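PDB 5FXU: envelope polyprotein from Puumala orthohantavirus, which forms the ectodomain of the surface glycoprotein Gn, which probably pairs with Gc in the virion spikes that serve host-cell attachment and entry. Local coordinates for residues Q17-G22 and S238-I243; V191-I196 and Y230-G235. One frame throughout, in Å; residues are numbered along the deposited sequence.

Contact 1 of 2, residues Q17-G22 and S238-I243; sequences QGLVIG and SEPLYI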
ATOM      1  N   GLN A  17     -15.631  15.191   3.718  1.00 90.33           N
ATOM      2  CA  GLN A  17     -15.189  14.018   2.921  1.00 86.49           C
ATOM      3  C   GLN A  17     -13.747  13.472   3.238  1.00 74.20           C
ATOM      4  O   GLN A  17     -13.249  12.533   2.566  1.00 71.42           O
ATOM      5  CB  GLN A  17     -15.379  14.363   1.420  1.00 90.90           C
ATOM      6  CG  GLN A  17     -16.824  14.577   0.961  1.00 95.06           C
ATOM      7  CD  GLN A  17     -17.663  13.313   0.793  1.00 98.49           C
ATOM      8  OE1 GLN A  17     -17.953  12.610   1.763  1.00 94.79           O
ATOM      9  NE2 GLN A  17     -18.108  13.051  -0.445  1.00101.60           N
ATOM     10  N   GLY A  18     -13.108  14.037   4.266  1.00 61.45           N
ATOM     11  CA  GLY A  18     -11.751  13.667   4.649  1.00 53.37           C
ATOM     12  C   GLY A  18     -11.725  12.409   5.492  1.00 47.20           C
ATOM     13  O   GLY A  18     -12.698  12.056   6.145  1.00 47.51           O
ATOM     14  N   LEU A  19     -10.604  11.717   5.463  1.00 41.25           N
ATOM     15  CA  LEU A  19     -10.401  10.559   6.304  1.00 37.27           C
ATOM     16  C   LEU A  19      -9.135  10.760   7.102  1.00 35.26           C
ATOM     17  O   LEU A  19      -8.208  11.418   6.619  1.00 36.38           O
ATOM     18  CB  LEU A  19     -10.264   9.313   5.442  1.00 36.31           C
ATOM     19  CG  LEU A  19     -11.410   8.950   4.505  1.00 35.82           C
ATOM     20  CD1 LEU A  19     -10.981   7.811   3.619  1.00 35.05           C
ATOM     21  CD2 LEU A  19     -12.624   8.532   5.294  1.00 36.58           C
ATOM     22  N   VAL A  20      -9.073  10.180   8.300  1.00 32.37           N
ATOM     23  CA  VAL A  20      -7.810  10.049   9.019  1.00 31.50           C
ATOM     24  C   VAL A  20      -7.155   8.726   8.624  1.00 30.32           C
ATOM     25  O   VAL A  20      -7.827   7.782   8.300  1.00 29.79           O
ATOM     26  CB  VAL A  20      -7.932  10.127  10.572  1.00 32.12           C
ATOM     27  CG1 VAL A  20      -8.205  11.548  11.012  1.00 33.00           C
ATOM     28  CG2 VAL A  20      -8.987   9.190  11.138  1.00 31.86           C
ATOM     29  N   ILE A  21      -5.834   8.684   8.672  1.00 30.22           N
ATOM     30  CA  ILE A  21      -5.068   7.473   8.421  1.00 29.83           C
ATOM     31  C   ILE A  21      -3.901   7.398   9.368  1.00 29.53           C
ATOM     32  O   ILE A  21      -3.268   8.407   9.656  1.00 30.78           O
ATOM     33  CB  ILE A  21      -4.551   7.408   6.972  1.00 30.16           C
ATOM     34  CG1 ILE A  21      -3.756   6.105   6.732  1.00 30.50           C
ATOM     35  CG2 ILE A  21      -3.750   8.658   6.595  1.00 30.10           C
ATOM     36  CD1 ILE A  21      -3.514   5.819   5.272  1.00 30.73           C
ATOM     37  N   GLY A  22      -3.611   6.201   9.838  1.00 29.40           N
ATOM     38  CA  GLY A  22      -2.365   5.927  10.563  1.00 29.69           C
ATOM     39  C   GLY A  22      -1.851   4.529  10.237  1.00 29.80           C
ATOM     40  O   GLY A  22      -2.561   3.714   9.658  1.00 29.39           O
ATOM     41  N   SER A 238      -6.794  13.515   4.809  1.00 31.01           N
ATOM     42  CA  SER A 238      -7.049  14.123   3.504  1.00 32.53           C
ATOM     43  C   SER A 238      -8.254  13.479   2.933  1.00 33.22           C
ATOM     44  O   SER A 238      -8.736  12.462   3.445  1.00 33.21           O
ATOM     45  CB  SER A 238      -5.864  13.924   2.491  1.00 33.05           C
ATOM     46  OG  SER A 238      -5.784  12.587   1.933  1.00 31.62           O
ATOM     47  N   GLU A 239      -8.714  14.042   1.834  1.00 36.12           N
ATOM     48  CA  GLU A 239      -9.628  13.338   0.967  1.00 39.19           C
ATOM     49  C   GLU A 239      -8.862  12.306   0.134  1.00 38.64           C
ATOM     50  O   GLU A 239      -7.698  12.510  -0.176  1.00 37.38           O
ATOM     51  CB  GLU A 239     -10.347  14.322   0.068  1.00 43.63           C
ATOM     52  CG  GLU A 239     -11.289  15.171   0.890  1.00 49.16           C
ATOM     53  CD  GLU A 239     -12.074  16.165   0.072  1.00 55.01           C
ATOM     54  OE1 GLU A 239     -11.531  16.733  -0.908  1.00 58.91           O
ATOM     55  OE2 GLU A 239     -13.249  16.380   0.430  1.00 61.94           O
ATOM     56  N   PRO A 240      -9.524  11.208  -0.255  1.00 37.25           N
ATOM     57  CA  PRO A 240      -8.842  10.239  -1.112  1.00 37.28           C
ATOM     58  C   PRO A 240      -8.388  10.834  -2.458  1.00 36.86           C
ATOM     59  O   PRO A 240      -9.083  11.653  -3.041  1.00 37.15           O
ATOM     60  CB  PRO A 240      -9.904   9.162  -1.347  1.00 37.62           C
ATOM     61  CG  PRO A 240     -10.947   9.423  -0.298  1.00 37.85           C
ATOM     62  CD  PRO A 240     -10.945  10.882  -0.086  1.00 36.81           C
ATOM     63  N   LEU A 241      -7.197  10.442  -2.884  1.00 35.26           N
ATOM     64  CA  LEU A 241      -6.593  10.868  -4.140  1.00 34.51           C
ATOM     65  C   LEU A 241      -6.490   9.631  -5.047  1.00 33.00           C
ATOM     66  O   LEU A 241      -5.911   8.625  -4.659  1.00 31.99           O
ATOM     67  CB  LEU A 241      -5.223  11.428  -3.832  1.00 34.76           C
ATOM     68  CG  LEU A 241      -4.267  11.653  -4.990  1.00 35.63           C
ATOM     69  CD1 LEU A 241      -4.815  12.693  -5.961  1.00 36.83           C
ATOM     70  CD2 LEU A 241      -2.921  12.078  -4.425  1.00 35.20           C
ATOM     71  N   TYR A 242      -7.125   9.706  -6.210  1.00 32.51           N
ATOM     72  CA  TYR A 242      -7.157   8.653  -7.195  1.00 32.63           C
ATOM     73  C   TYR A 242      -5.917   8.769  -8.096  1.00 32.84           C
ATOM     74  O   TYR A 242      -5.619   9.839  -8.617  1.00 32.53           O
ATOM     75  CB  TYR A 242      -8.439   8.795  -8.010  1.00 33.45           C
ATOM     76  CG  TYR A 242      -8.698   7.710  -9.047  1.00 35.21           C
ATOM     77  CD1 TYR A 242      -8.046   7.717 -10.297  1.00 36.07           C
ATOM     78  CD2 TYR A 242      -9.637   6.683  -8.804  1.00 35.49           C
ATOM     79  CE1 TYR A 242      -8.299   6.724 -11.245  1.00 36.84           C
ATOM     80  CE2 TYR A 242      -9.907   5.710  -9.759  1.00 36.40           C
ATOM     81  CZ  TYR A 242      -9.244   5.741 -10.972  1.00 37.50           C
ATOM     82  OH  TYR A 242      -9.510   4.777 -11.900  1.00 40.38           O
ATOM     83  N   ILE A 243      -5.197   7.666  -8.280  1.00 33.34           N
ATOM     84  CA  ILE A 243      -4.009   7.626  -9.160  1.00 34.38           C
ATOM     85  C   ILE A 243      -4.294   6.623 -10.273  1.00 34.48           C
ATOM     86  O   ILE A 243      -4.526   5.465  -9.971  1.00 34.75           O
ATOM     87  CB  ILE A 243      -2.737   7.159  -8.408  1.00 34.57           C
ATOM     88  CG1 ILE A 243      -2.494   7.962  -7.122  1.00 34.11           C
ATOM     89  CG2 ILE A 243      -1.524   7.159  -9.331  1.00 35.50           C
ATOM     90  CD1 ILE A 243      -2.126   9.402  -7.332  1.00 35.61           C
TER
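Gln17 and Glu239 cross obliquely at the exposed end of this contact, their amide and carboxylate planes turned 76° from each other. The carboxylate does not meet the amide: Glu239 OE2 lies 3.1 Å from Gln17 CB, while the Gln17 chain, bent at its second torsion (chi2 -76°), carries its poorly ordered amide away. The Glu239 chain is extended beyond CG, with CD anti to CA (chi2 -179°), and its CG runs beside the backbone of Gln17 and Gly18, 4.0 Å from Gly18 N. Farther in, Leu19 CD1 reaches Pro240 CG at 4.2 Å, a light apolar touch; Leu19 also packs on Ala102 and Ala103 of helix 102-105. The backbones of Leu19 and Ser238 form an antiparallel hydrogen-bonded pair. Leu19 N gives a bond to Ser238 O (2.8 Å), and Ser238 N returns one to Leu19 O (3.1 Å). Leu19 O also bonds Ser237 OG. Ser238 OG bonds Glu239 O at 2.8 Å and also Val234 N, tying the turn that leads back to strand 228-234. The contact thus joins the start of strand 19-30 to strand 237-243 mainly through two backbone bonds; at its exposed fringe the carboxylate rests against aliphatic carbon and the glutamine amide is poorly ordered, adding little definite polar pairing.

Contact 2 of 2, residues V191-I196 and Y230-G235; sequences VRCFLI and YICLVG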
ATOM      1  N   VAL A 191       2.612  10.088   1.703  1.00 29.96           N
ATOM      2  CA  VAL A 191       1.485   9.587   0.946  1.00 29.10           C
ATOM      3  C   VAL A 191       1.454   8.088   1.126  1.00 26.93           C
ATOM      4  O   VAL A 191       2.496   7.438   1.014  1.00 26.81           O
ATOM      5  CB  VAL A 191       1.579   9.933  -0.548  1.00 30.04           C
ATOM      6  CG1 VAL A 191       0.306   9.528  -1.272  1.00 30.70           C
ATOM      7  CG2 VAL A 191       1.672  11.426  -0.726  1.00 32.58           C
ATOM      8  N   ARG A 192       0.271   7.567   1.434  1.00 25.55           N
ATOM      9  CA  ARG A 192       0.022   6.119   1.528  1.00 25.44           C
ATOM     10  C   ARG A 192      -1.072   5.700   0.564  1.00 24.66           C
ATOM     11  O   ARG A 192      -2.138   6.286   0.569  1.00 23.75           O
ATOM     12  CB  ARG A 192      -0.372   5.715   2.953  1.00 25.74           C
ATOM     13  CG  ARG A 192       0.814   5.661   3.883  1.00 26.43           C
ATOM     14  CD  ARG A 192       0.604   5.819   5.370  1.00 27.73           C
ATOM     15  NE  ARG A 192       0.224   7.128   5.888  1.00 29.41           N
ATOM     16  CZ  ARG A 192       0.190   7.435   7.178  1.00 29.46           C
ATOM     17  NH1 ARG A 192       0.537   6.542   8.103  1.00 30.16           N
ATOM     18  NH2 ARG A 192      -0.177   8.654   7.539  1.00 30.97           N
ATOM     19  N   CYS A 193      -0.766   4.691  -0.251  1.00 24.85           N
ATOM     20  CA  CYS A 193      -1.587   4.272  -1.371  1.00 26.44           C
ATOM     21  C   CYS A 193      -1.874   2.778  -1.357  1.00 26.39           C
ATOM     22  O   CYS A 193      -1.010   1.994  -1.007  1.00 25.91           O
ATOM     23  CB  CYS A 193      -0.864   4.562  -2.690  1.00 28.18           C
ATOM     24  SG  CYS A 193      -0.445   6.275  -2.968  1.00 29.95           S
ATOM     25  N   PHE A 194      -3.082   2.416  -1.783  1.00 26.79           N
ATOM     26  CA  PHE A 194      -3.564   1.037  -1.797  1.00 27.23           C
ATOM     27  C   PHE A 194      -3.981   0.697  -3.205  1.00 27.96           C
ATOM     28  O   PHE A 194      -4.659   1.477  -3.860  1.00 29.01           O
ATOM     29  CB  PHE A 194      -4.711   0.862  -0.793  1.00 27.86           C
ATOM     30  CG  PHE A 194      -4.334   1.332   0.578  1.00 28.16           C
ATOM     31  CD1 PHE A 194      -4.362   2.697   0.888  1.00 28.54           C
ATOM     32  CD2 PHE A 194      -3.838   0.448   1.513  1.00 28.11           C
ATOM     33  CE1 PHE A 194      -3.925   3.151   2.130  1.00 29.49           C
ATOM     34  CE2 PHE A 194      -3.423   0.893   2.765  1.00 28.73           C
ATOM     35  CZ  PHE A 194      -3.444   2.238   3.077  1.00 29.09           C
ATOM     36  N   LEU A 195      -3.522  -0.450  -3.681  1.00 27.98           N
ATOM     37  CA  LEU A 195      -3.843  -0.921  -5.005  1.00 28.42           C
ATOM     38  C   LEU A 195      -5.235  -1.520  -5.059  1.00 28.68           C
ATOM     39  O   LEU A 195      -5.539  -2.456  -4.312  1.00 28.84           O
ATOM     40  CB  LEU A 195      -2.829  -1.992  -5.435  1.00 28.48           C
ATOM     41  CG  LEU A 195      -3.022  -2.517  -6.850  1.00 29.50           C
ATOM     42  CD1 LEU A 195      -2.699  -1.456  -7.866  1.00 29.75           C
ATOM     43  CD2 LEU A 195      -2.094  -3.676  -7.075  1.00 31.14           C
ATOM     44  N   ILE A 196      -6.042  -1.042  -5.993  1.00 29.23           N
ATOM     45  CA  ILE A 196      -7.428  -1.488  -6.149  1.00 30.02           C
ATOM     46  C   ILE A 196      -7.580  -2.129  -7.525  1.00 32.04           C
ATOM     47  O   ILE A 196      -7.267  -1.487  -8.539  1.00 32.15           O
ATOM     48  CB  ILE A 196      -8.388  -0.289  -6.070  1.00 30.89           C
ATOM     49  CG1 ILE A 196      -8.136   0.603  -4.834  1.00 30.38           C
ATOM     50  CG2 ILE A 196      -9.836  -0.739  -6.152  1.00 31.74           C
ATOM     51  CD1 ILE A 196      -8.223  -0.097  -3.513  1.00 30.92           C
ATOM     52  N   TYR A 230      -4.643   3.246  -7.957  1.00 28.55           N
ATOM     53  CA  TYR A 230      -4.276   3.426  -6.564  1.00 26.98           C
ATOM     54  C   TYR A 230      -5.226   4.459  -5.943  1.00 27.94           C
ATOM     55  O   TYR A 230      -5.602   5.431  -6.597  1.00 26.60           O
ATOM     56  CB  TYR A 230      -2.801   3.851  -6.409  1.00 25.17           C
ATOM     57  CG  TYR A 230      -1.795   2.734  -6.524  1.00 24.23           C
ATOM     58  CD1 TYR A 230      -1.475   1.948  -5.413  1.00 23.63           C
ATOM     59  CD2 TYR A 230      -1.130   2.485  -7.702  1.00 23.60           C
ATOM     60  CE1 TYR A 230      -0.524   0.951  -5.490  1.00 23.34           C
ATOM     61  CE2 TYR A 230      -0.193   1.488  -7.791  1.00 23.78           C
ATOM     62  CZ  TYR A 230       0.118   0.711  -6.693  1.00 23.44           C
ATOM     63  OH  TYR A 230       1.064  -0.287  -6.795  1.00 22.53           O
ATOM     64  N   ILE A 231      -5.558   4.240  -4.664  1.00 28.86           N
ATOM     65  CA  ILE A 231      -6.259   5.221  -3.859  1.00 30.67           C
ATOM     66  C   ILE A 231      -5.333   5.577  -2.713  1.00 30.82           C
ATOM     67  O   ILE A 231      -4.781   4.693  -2.061  1.00 31.19           O
ATOM     68  CB  ILE A 231      -7.659   4.710  -3.450  1.00 32.30           C
ATOM     69  CG1 ILE A 231      -8.552   5.868  -3.085  1.00 34.72           C
ATOM     70  CG2 ILE A 231      -7.598   3.661  -2.341  1.00 32.96           C
ATOM     71  CD1 ILE A 231      -9.094   6.613  -4.306  1.00 36.55           C
ATOM     72  N   CYS A 232      -5.104   6.876  -2.509  1.00 31.56           N
ATOM     73  CA  CYS A 232      -4.042   7.354  -1.628  1.00 31.57           C
ATOM     74  C   CYS A 232      -4.604   8.331  -0.647  1.00 31.31           C
ATOM     75  O   CYS A 232      -5.593   9.015  -0.931  1.00 31.58           O
ATOM     76  CB  CYS A 232      -2.916   8.050  -2.433  1.00 32.96           C
ATOM     77  SG  CYS A 232      -2.210   7.044  -3.776  1.00 35.05           S
ATOM     78  N   LEU A 233      -3.965   8.410   0.512  1.00 31.22           N
ATOM     79  CA  LEU A 233      -4.263   9.444   1.470  1.00 31.78           C
ATOM     80  C   LEU A 233      -2.985  10.195   1.708  1.00 31.56           C
ATOM     81  O   LEU A 233      -1.918   9.592   1.798  1.00 29.87           O
ATOM     82  CB  LEU A 233      -4.796   8.869   2.776  1.00 32.36           C
ATOM     83  CG  LEU A 233      -6.269   8.485   2.933  1.00 33.86           C
ATOM     84  CD1 LEU A 233      -7.301   9.334   2.214  1.00 33.32           C
ATOM     85  CD2 LEU A 233      -6.392   7.066   2.462  1.00 35.44           C
ATOM     86  N   VAL A 234      -3.114  11.509   1.822  1.00 31.61           N
ATOM     87  CA  VAL A 234      -1.990  12.401   1.946  1.00 33.38           C
ATOM     88  C   VAL A 234      -1.869  12.861   3.394  1.00 34.23           C
ATOM     89  O   VAL A 234      -2.825  13.339   3.975  1.00 36.49           O
ATOM     90  CB  VAL A 234      -2.192  13.614   1.027  1.00 33.52           C
ATOM     91  CG1 VAL A 234      -0.963  14.477   1.032  1.00 35.03           C
ATOM     92  CG2 VAL A 234      -2.493  13.156  -0.396  1.00 33.42           C
ATOM     93  N   GLY A 235      -0.681  12.750   3.963  1.00 35.31           N
ATOM     94  CA  GLY A 235      -0.439  13.146   5.351  1.00 36.12           C
ATOM     95  C   GLY A 235      -1.207  12.305   6.352  1.00 35.90           C
ATOM     96  O   GLY A 235      -1.439  11.122   6.129  1.00 37.36           O
TER
HETATM   97  O   HOH W   1      -0.568   9.253   4.364  1.00 28.65           O
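The Tyr230 ring receives Leu195 CD1 over one face, a CH-pi contact 3.9 Å from the ring centroid and offset toward the rim; Phe194 N lies at its edge, and Cys193 CB approaches obliquely. Leu195 CB meets Tyr230 CE1 at 3.7 Å, and chi2 (69°) sets CD1 over the ring. The hydroxyl of Tyr230 bonds Pro342 O on strand 340-354. Across the sheet, on the side of Arg192, Phe194 and Ile231, the Phe194 ring has Ile231 O near its plane at the edge and meets Phe126 edge-to-face. The Arg192 guanidinium turns an edge to Gly235 O, which takes a bond from NH2 at 3.1 Å. That donor stands above the Gly235 carbonyl plane, although the oxygen lies in the guanidinium plane. One water accepts from Arg192 NE (2.7 Å) and donates to Leu233 O and Gly235 O, while NH1 bonds Ser23 OG. Backbone bonds pair Arg192 with Leu233 and Phe194 with Ile231; between them the non-hydrogen-bonded pair Cys193 and Cys232 is joined by a disulfide, SG to SG 2.1 Å, with a torsion of 107° about the bond. Helix 249-260 packs on the disulfide side through Val254 and Met258. A covalent cross-strand link therefore fixes the register of a buried antiparallel pair, and the arginine's polar end, satisfied by carbonyl, water and serine, ties loop residue Gly235 to the neighbouring strand.

Overall arrangement
Contacts 1 and 2 lie with their centres about 8 Å apart and share a line of adjacent strands: 185-197 pairs with 228-234, which turns back into 237-243, whose beginning meets 19-30. They touch directly through probable backbone hydrogen bonds from Ile243 N to Tyr230 O (2.8 Å) and from Cys232 N to Leu241 O (2.9 Å), while Ile243 CG1 packs on Cys232 SG at 3.5 Å. Ile21 CG2 rests 3.4 Å from Gly235 O, which belongs to contact 2. Contact 2 is buried, its centre about 7 Å from that of the chain; contact 1 lies at the surface, about 13 Å out. Neither includes a residue beside the glycans.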